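Local structure of 2-dehydropantoate 2-reductase (Enterococcus faecium, 3WFI) at residues Met217-Val222 with Glu240-Cys245; Asn223-Val228 with Pro293-Leu298. The protein acts as a D-mandelate dehydrogenase of the ketopantoate reductase family, using NAD(+)/NADH to interconvert D-mandelate and its 2-keto acid. One frame throughout, in Å; residues are numbered along the deposited sequence.

Interaction 1 (Met217-Val222 with Glu240-Cys245)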
ATOM      1  N   MET B 217       9.811  -4.666  -0.436  1.00 15.68           N
ATOM      2  CA  MET B 217       8.520  -4.676   0.273  1.00 15.72           C
ATOM      3  C   MET B 217       8.475  -5.815   1.301  1.00 15.55           C
ATOM      4  O   MET B 217       8.042  -5.629   2.435  1.00 15.45           O
ATOM      5  CB  MET B 217       7.373  -4.787  -0.724  1.00 15.64           C
ATOM      6  CG  MET B 217       7.223  -3.536  -1.580  1.00 15.75           C
ATOM      7  SD  MET B 217       5.781  -3.543  -2.673  1.00 15.36           S
ATOM      8  CE  MET B 217       6.250  -4.841  -3.836  1.00 15.59           C
ATOM      9  N   VAL B 218       8.951  -6.982   0.890  1.00 15.92           N
ATOM     10  CA  VAL B 218       9.041  -8.133   1.782  1.00 15.98           C
ATOM     11  C   VAL B 218       9.978  -7.814   2.961  1.00 15.61           C
ATOM     12  O   VAL B 218       9.616  -8.035   4.107  1.00 14.48           O
ATOM     13  CB  VAL B 218       9.491  -9.415   1.020  1.00 16.87           C
ATOM     14  CG1 VAL B 218       9.867 -10.542   1.986  1.00 17.04           C
ATOM     15  CG2 VAL B 218       8.387  -9.873   0.073  1.00 16.77           C
ATOM     16  N   ALA B 219      11.163  -7.279   2.669  1.00 16.07           N
ATOM     17  CA  ALA B 219      12.150  -6.996   3.704  1.00 16.30           C
ATOM     18  C   ALA B 219      11.631  -6.010   4.721  1.00 16.32           C
ATOM     19  O   ALA B 219      11.850  -6.180   5.932  1.00 15.95           O
ATOM     20  CB  ALA B 219      13.443  -6.480   3.096  1.00 17.03           C
ATOM     21  N   THR B 220      10.945  -4.971   4.238  1.00 16.75           N
ATOM     22  CA  THR B 220      10.409  -3.951   5.125  1.00 16.77           C
ATOM     23  C   THR B 220       9.354  -4.550   6.052  1.00 16.42           C
ATOM     24  O   THR B 220       9.350  -4.271   7.259  1.00 16.61           O
ATOM     25  CB  THR B 220       9.813  -2.771   4.320  1.00 16.92           C
ATOM     26  OG1 THR B 220      10.815  -2.226   3.457  1.00 17.47           O
ATOM     27  CG2 THR B 220       9.319  -1.669   5.230  1.00 16.93           C
ATOM     28  N   ILE B 221       8.456  -5.356   5.497  1.00 16.00           N
ATOM     29  CA  ILE B 221       7.397  -5.974   6.300  1.00 16.02           C
ATOM     30  C   ILE B 221       7.981  -6.929   7.343  1.00 16.46           C
ATOM     31  O   ILE B 221       7.591  -6.893   8.518  1.00 16.31           O
ATOM     32  CB  ILE B 221       6.342  -6.686   5.424  1.00 16.20           C
ATOM     33  CG1 ILE B 221       5.529  -5.658   4.657  1.00 16.13           C
ATOM     34  CG2 ILE B 221       5.406  -7.546   6.279  1.00 16.17           C
ATOM     35  CD1 ILE B 221       4.837  -6.218   3.422  1.00 16.65           C
ATOM     36  N   VAL B 222       8.933  -7.763   6.933  1.00 16.20           N
ATOM     37  CA  VAL B 222       9.526  -8.732   7.855  1.00 16.39           C
ATOM     38  C   VAL B 222      10.223  -8.010   9.016  1.00 16.37           C
ATOM     39  O   VAL B 222      10.163  -8.453  10.161  1.00 16.01           O
ATOM     40  CB  VAL B 222      10.498  -9.686   7.133  1.00 16.58           C
ATOM     41  CG1 VAL B 222      11.290 -10.511   8.127  1.00 16.81           C
ATOM     42  CG2 VAL B 222       9.739 -10.601   6.190  1.00 16.73           C
ATOM     43  N   GLU B 240      17.198 -14.866   7.118  1.00 20.53           N
ATOM     44  CA  GLU B 240      16.637 -16.193   6.843  1.00 21.22           C
ATOM     45  C   GLU B 240      15.145 -16.099   6.599  1.00 20.38           C
ATOM     46  O   GLU B 240      14.634 -16.667   5.628  1.00 20.12           O
ATOM     47  CB  GLU B 240      16.930 -17.175   7.972  1.00 21.44           C
ATOM     48  CG  GLU B 240      16.663 -18.632   7.613  1.00 22.40           C
ATOM     49  CD  GLU B 240      15.180 -19.019   7.565  1.00 21.98           C
ATOM     50  OE1 GLU B 240      14.371 -18.540   8.404  1.00 21.11           O
ATOM     51  OE2 GLU B 240      14.813 -19.821   6.679  1.00 22.73           O
ATOM     52  N   VAL B 241      14.447 -15.363   7.455  1.00 19.73           N
ATOM     53  CA  VAL B 241      12.999 -15.241   7.300  1.00 20.03           C
ATOM     54  C   VAL B 241      12.630 -14.604   5.962  1.00 19.88           C
ATOM     55  O   VAL B 241      11.716 -15.077   5.281  1.00 19.11           O
ATOM     56  CB  VAL B 241      12.347 -14.520   8.492  1.00 19.91           C
ATOM     57  CG1 VAL B 241      10.875 -14.232   8.218  1.00 19.62           C
ATOM     58  CG2 VAL B 241      12.497 -15.372   9.744  1.00 20.04           C
ATOM     59  N   ILE B 242      13.361 -13.560   5.571  1.00 20.28           N
ATOM     60  CA  ILE B 242      13.180 -12.939   4.269  1.00 20.49           C
ATOM     61  C   ILE B 242      13.385 -13.971   3.150  1.00 20.97           C
ATOM     62  O   ILE B 242      12.557 -14.086   2.240  1.00 20.60           O
ATOM     63  CB  ILE B 242      14.130 -11.735   4.069  1.00 21.15           C
ATOM     64  CG1 ILE B 242      13.710 -10.582   4.981  1.00 21.05           C
ATOM     65  CG2 ILE B 242      14.108 -11.266   2.620  1.00 21.57           C
ATOM     66  CD1 ILE B 242      14.766  -9.511   5.189  1.00 21.46           C
ATOM     67  N   ALA B 243      14.482 -14.718   3.215  1.00 21.24           N
ATOM     68  CA  ALA B 243      14.753 -15.766   2.206  1.00 22.14           C
ATOM     69  C   ALA B 243      13.621 -16.795   2.171  1.00 21.94           C
ATOM     70  O   ALA B 243      13.199 -17.244   1.099  1.00 21.56           O
ATOM     71  CB  ALA B 243      16.085 -16.449   2.480  1.00 21.83           C
ATOM     72  N   HIS B 244      13.099 -17.129   3.345  1.00 21.98           N
ATOM     73  CA  HIS B 244      11.988 -18.087   3.440  1.00 22.27           C
ATOM     74  C   HIS B 244      10.709 -17.563   2.769  1.00 21.59           C
ATOM     75  O   HIS B 244      10.024 -18.297   2.048  1.00 21.29           O
ATOM     76  CB  HIS B 244      11.724 -18.436   4.905  1.00 22.06           C
ATOM     77  CG  HIS B 244      10.601 -19.407   5.100  1.00 22.33           C
ATOM     78  ND1 HIS B 244      10.602 -20.661   4.534  1.00 22.89           N
ATOM     79  CD2 HIS B 244       9.450 -19.316   5.810  1.00 22.14           C
ATOM     80  CE1 HIS B 244       9.494 -21.301   4.874  1.00 22.30           C
ATOM     81  NE2 HIS B 244       8.773 -20.501   5.637  1.00 22.47           N
ATOM     82  N   CYS B 245      10.378 -16.296   3.014  1.00 20.91           N
ATOM     83  CA  CYS B 245       9.287 -15.642   2.292  1.00 20.11           C
ATOM     84  C   CYS B 245       9.513 -15.704   0.775  1.00 21.11           C
ATOM     85  O   CYS B 245       8.591 -16.033   0.015  1.00 20.43           O
ATOM     86  CB  CYS B 245       9.165 -14.178   2.732  1.00 19.03           C
ATOM     87  SG  CYS B 245       8.597 -13.963   4.428  1.00 18.89           S
TER
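V218, A219 and V222 meet V241, I242 and C245 in a helix-helix pair of the all-helical C-terminal region. The pair joins helix 214-231 to helix 238-246. The axes of the two segments come within 9.7 Å, with 132° between their N-to-C directions. A219 and I242 have the nearest CA atoms, 6.1 Å apart. V222 is the hub. Its CG1 stands anti to the backbone N (chi1 170°) and meets CG1 of V241 at 3.7 Å. Its other methyl, CG2, lies 4.0 Å from SG of C245. CG1 of I242 packs near both CB and CG1 of V222, and the two side chains cross obliquely. The end of I242 reaches back by one turn of helix 214-231. An extended chi2 of 163° carries its CD1 to CB of A219, at 3.9 Å. Beside A219, CG1 of V218 lies 3.8 Å from CB of C245. T193 touches both V218 and C245, and V241 also packs on R186 and C189 of helix 180-191. The facing groups are methyls, methylenes and one cysteine sulfur. The two segments are therefore held by buried apolar contact rather than by directed polar bonds.

Interaction 2 (Asn223-Val228 with Pro293-Leu298)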
ATOM      1  N   ASN B 223      10.850  -6.871   8.728  1.00 16.81           N
ATOM      2  CA  ASN B 223      11.480  -6.093   9.793  1.00 16.83           C
ATOM      3  C   ASN B 223      10.497  -5.554  10.801  1.00 16.20           C
ATOM      4  O   ASN B 223      10.797  -5.487  11.985  1.00 15.92           O
ATOM      5  CB  ASN B 223      12.357  -4.983   9.223  1.00 17.85           C
ATOM      6  CG  ASN B 223      13.762  -5.448   9.012  1.00 19.30           C
ATOM      7  OD1 ASN B 223      14.524  -5.584   9.967  1.00 21.17           O
ATOM      8  ND2 ASN B 223      14.122  -5.691   7.773  1.00 20.49           N
ATOM      9  N   GLU B 224       9.304  -5.196  10.342  1.00 15.62           N
ATOM     10  CA  GLU B 224       8.245  -4.774  11.251  1.00 15.18           C
ATOM     11  C   GLU B 224       7.808  -5.937  12.154  1.00 15.22           C
ATOM     12  O   GLU B 224       7.727  -5.783  13.374  1.00 15.38           O
ATOM     13  CB  GLU B 224       7.045  -4.195  10.477  1.00 14.71           C
ATOM     14  CG  GLU B 224       7.369  -2.913   9.729  1.00 14.49           C
ATOM     15  CD  GLU B 224       6.175  -2.275   9.042  1.00 13.83           C
ATOM     16  OE1 GLU B 224       5.058  -2.829   9.123  1.00 13.07           O
ATOM     17  OE2 GLU B 224       6.373  -1.230   8.383  1.00 13.07           O
ATOM     18  N   PHE B 225       7.533  -7.091  11.561  1.00 15.47           N
ATOM     19  CA  PHE B 225       7.240  -8.315  12.333  1.00 15.43           C
ATOM     20  C   PHE B 225       8.333  -8.590  13.381  1.00 15.92           C
ATOM     21  O   PHE B 225       8.044  -8.897  14.543  1.00 15.74           O
ATOM     22  CB  PHE B 225       7.121  -9.534  11.395  1.00 15.26           C
ATOM     23  CG  PHE B 225       5.754  -9.723  10.779  1.00 15.50           C
ATOM     24  CD1 PHE B 225       5.274  -8.855   9.808  1.00 15.47           C
ATOM     25  CD2 PHE B 225       4.952 -10.818  11.148  1.00 15.70           C
ATOM     26  CE1 PHE B 225       4.028  -9.053   9.221  1.00 15.22           C
ATOM     27  CE2 PHE B 225       3.707 -11.019  10.570  1.00 15.41           C
ATOM     28  CZ  PHE B 225       3.251 -10.139   9.597  1.00 15.55           C
ATOM     29  N   ALA B 226       9.591  -8.470  12.957  1.00 16.60           N
ATOM     30  CA  ALA B 226      10.744  -8.776  13.819  1.00 17.56           C
ATOM     31  C   ALA B 226      10.921  -7.794  14.983  1.00 18.56           C
ATOM     32  O   ALA B 226      11.296  -8.200  16.081  1.00 18.66           O
ATOM     33  CB  ALA B 226      12.002  -8.832  12.987  1.00 18.03           C
ATOM     34  N   LYS B 227      10.666  -6.509  14.733  1.00 19.77           N
ATOM     35  CA  LYS B 227      10.732  -5.489  15.786  1.00 21.46           C
ATOM     36  C   LYS B 227       9.702  -5.750  16.873  1.00 21.11           C
ATOM     37  O   LYS B 227       9.996  -5.647  18.064  1.00 21.31           O
ATOM     38  CB  LYS B 227      10.529  -4.082  15.211  1.00 23.36           C
ATOM     39  CG  LYS B 227      11.787  -3.416  14.725  1.00 26.28           C
ATOM     40  CD  LYS B 227      11.550  -1.970  14.287  1.00 29.01           C
ATOM     41  CE  LYS B 227      12.825  -1.370  13.673  1.00 31.28           C
ATOM     42  NZ  LYS B 227      13.257  -2.009  12.388  1.00 31.95           N
ATOM     43  N   VAL B 228       8.496  -6.108  16.453  1.00 19.85           N
ATOM     44  CA  VAL B 228       7.427  -6.442  17.364  1.00 19.59           C
ATOM     45  C   VAL B 228       7.726  -7.765  18.107  1.00 18.93           C
ATOM     46  O   VAL B 228       7.538  -7.853  19.333  1.00 18.41           O
ATOM     47  CB  VAL B 228       6.089  -6.466  16.586  1.00 20.07           C
ATOM     48  CG1 VAL B 228       5.032  -7.275  17.284  1.00 20.19           C
ATOM     49  CG2 VAL B 228       5.623  -5.030  16.346  1.00 19.80           C
ATOM     50  N   PRO B 293       4.283   0.850   9.687  1.00 14.35           N
ATOM     51  CA  PRO B 293       3.541   1.519   8.627  1.00 14.08           C
ATOM     52  C   PRO B 293       3.196   0.634   7.436  1.00 13.33           C
ATOM     53  O   PRO B 293       2.119   0.799   6.874  1.00 12.46           O
ATOM     54  CB  PRO B 293       4.473   2.652   8.207  1.00 14.18           C
ATOM     55  CG  PRO B 293       5.838   2.184   8.596  1.00 14.67           C
ATOM     56  CD  PRO B 293       5.633   1.419   9.862  1.00 14.52           C
ATOM     57  N   TYR B 294       4.090  -0.277   7.044  1.00 13.09           N
ATOM     58  CA  TYR B 294       3.781  -1.159   5.910  1.00 13.15           C
ATOM     59  C   TYR B 294       2.641  -2.119   6.279  1.00 13.27           C
ATOM     60  O   TYR B 294       1.754  -2.358   5.482  1.00 13.52           O
ATOM     61  CB  TYR B 294       5.025  -1.933   5.413  1.00 12.95           C
ATOM     62  CG  TYR B 294       5.917  -1.169   4.437  1.00 13.15           C
ATOM     63  CD1 TYR B 294       6.233   0.171   4.628  1.00 13.08           C
ATOM     64  CD2 TYR B 294       6.438  -1.805   3.316  1.00 13.07           C
ATOM     65  CE1 TYR B 294       7.056   0.842   3.748  1.00 13.11           C
ATOM     66  CE2 TYR B 294       7.254  -1.147   2.418  1.00 12.97           C
ATOM     67  CZ  TYR B 294       7.560   0.182   2.637  1.00 13.32           C
ATOM     68  OH  TYR B 294       8.373   0.857   1.762  1.00 13.21           O
ATOM     69  N   CYS B 295       2.642  -2.641   7.502  1.00 13.69           N
ATOM     70  CA  CYS B 295       1.529  -3.489   7.967  1.00 13.76           C
ATOM     71  C   CYS B 295       0.238  -2.679   8.046  1.00 13.70           C
ATOM     72  O   CYS B 295      -0.825  -3.167   7.648  1.00 13.70           O
ATOM     73  CB  CYS B 295       1.847  -4.144   9.323  1.00 13.96           C
ATOM     74  SG  CYS B 295       3.057  -5.492   9.282  1.00 14.65           S
ATOM     75  N   ASP B 296       0.334  -1.438   8.525  1.00 13.41           N
ATOM     76  CA  ASP B 296      -0.831  -0.519   8.552  1.00 13.31           C
ATOM     77  C   ASP B 296      -1.395  -0.308   7.130  1.00 12.82           C
ATOM     78  O   ASP B 296      -2.587  -0.483   6.879  1.00 12.69           O
ATOM     79  CB  ASP B 296      -0.438   0.837   9.132  1.00 13.40           C
ATOM     80  CG  ASP B 296       0.005   0.774  10.608  1.00 14.01           C
ATOM     81  OD1 ASP B 296      -0.028  -0.308  11.256  1.00 13.17           O
ATOM     82  OD2 ASP B 296       0.435   1.833  11.113  1.00 14.29           O
ATOM     83  N   PHE B 297      -0.515   0.074   6.215  1.00 12.83           N
ATOM     84  CA  PHE B 297      -0.891   0.430   4.828  1.00 12.93           C
ATOM     85  C   PHE B 297      -1.416  -0.776   4.047  1.00 12.93           C
ATOM     86  O   PHE B 297      -2.431  -0.676   3.357  1.00 13.39           O
ATOM     87  CB  PHE B 297       0.320   1.045   4.118  1.00 12.89           C
ATOM     88  CG  PHE B 297       0.002   1.870   2.888  1.00 12.74           C
ATOM     89  CD1 PHE B 297       1.045   2.364   2.121  1.00 12.56           C
ATOM     90  CD2 PHE B 297      -1.302   2.199   2.512  1.00 12.33           C
ATOM     91  CE1 PHE B 297       0.812   3.129   1.001  1.00 12.42           C
ATOM     92  CE2 PHE B 297      -1.537   2.962   1.384  1.00 12.18           C
ATOM     93  CZ  PHE B 297      -0.484   3.429   0.623  1.00 12.20           C
ATOM     94  N   LEU B 298      -0.735  -1.908   4.161  1.00 13.22           N
ATOM     95  CA  LEU B 298      -1.163  -3.113   3.472  1.00 13.85           C
ATOM     96  C   LEU B 298      -2.552  -3.533   3.965  1.00 13.56           C
ATOM     97  O   LEU B 298      -3.403  -3.931   3.174  1.00 12.91           O
ATOM     98  CB  LEU B 298      -0.150  -4.250   3.657  1.00 14.36           C
ATOM     99  CG  LEU B 298      -0.373  -5.490   2.785  1.00 14.82           C
ATOM    100  CD1 LEU B 298      -0.573  -5.126   1.320  1.00 15.29           C
ATOM    101  CD2 LEU B 298       0.785  -6.461   2.919  1.00 14.99           C
TER
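E224 and C295 have the nearest CA atoms of the two helical segments, 7.6 Å apart. The segment axes approach to 10.0 Å, and their N-to-C directions differ by 120°. Segment 223-228 belongs to the middle and later part of helix 214-231. Segment 293-298 is the start of helix 293-308. The side chain of E224 bridges the gap. It is extended beyond CG (chi2 -176°), which sends CD out toward the first turn of the other helix. The carboxylate then takes two backbone N-H groups in a fork. OE1 accepts from N of C295 at 2.9 Å, and OE2 accepts from N of Y294 at 2.8 Å. Both oxygens use their syn lone pairs, and both N-H...O angles are 157°. This double grip fixes the rotation of the carboxylate. The P293 ring borders the same group, with its CD 3.1 Å from OE2 of E224. T292 also touches the E224 side chain. Next to the fork, SG of C295 meets CE1 of F225 at 3.7 Å. It lies 4.8 Å from the centroid of the F225 ring and approaches it obliquely, a cysteine sulfur-aromatic contact. F225 also packs on A188 and C189 of helix 180-191 and on I281 of helix 278-288. The Y294 ring leads away from segment 223-228. Its OH is hydrogen-bonded to E300 of the second subunit, and its ring stacks with F297 of that subunit. E224 is buried, and the N-terminal end of helix 293-308 would probably stabilise a negative charge on it. The arrangement is that of a glutamate from one helix binding the first-turn N-H groups of another, within the helical C-terminal domain of the ketopantoate reductase family.

Both interactions use helix 214-231, and their centres are about 11 Å apart. Interaction 1 joins the earlier part of this helix to helix 238-246, and interaction 2 joins the next part to helix 293-308. They touch directly: CG2 of T220 lies 3.5 Å from CD2 of Y294, and CG1 of I221 lies 3.8 Å from CB of Y294. The first contact is apolar, whereas the second is centred on a carboxylate. The dimer interface lies close by: M217 of segment 217-222 packs on E300 of the second subunit, the residue whose OE1 is hydrogen-bonded to Y294 OH. Interaction 1 is remote from the coenzyme site. In interaction 2 the F225 side chain is about 11 Å from that of E273, an NAD(+)-binding residue; this chain holds no NAD(+).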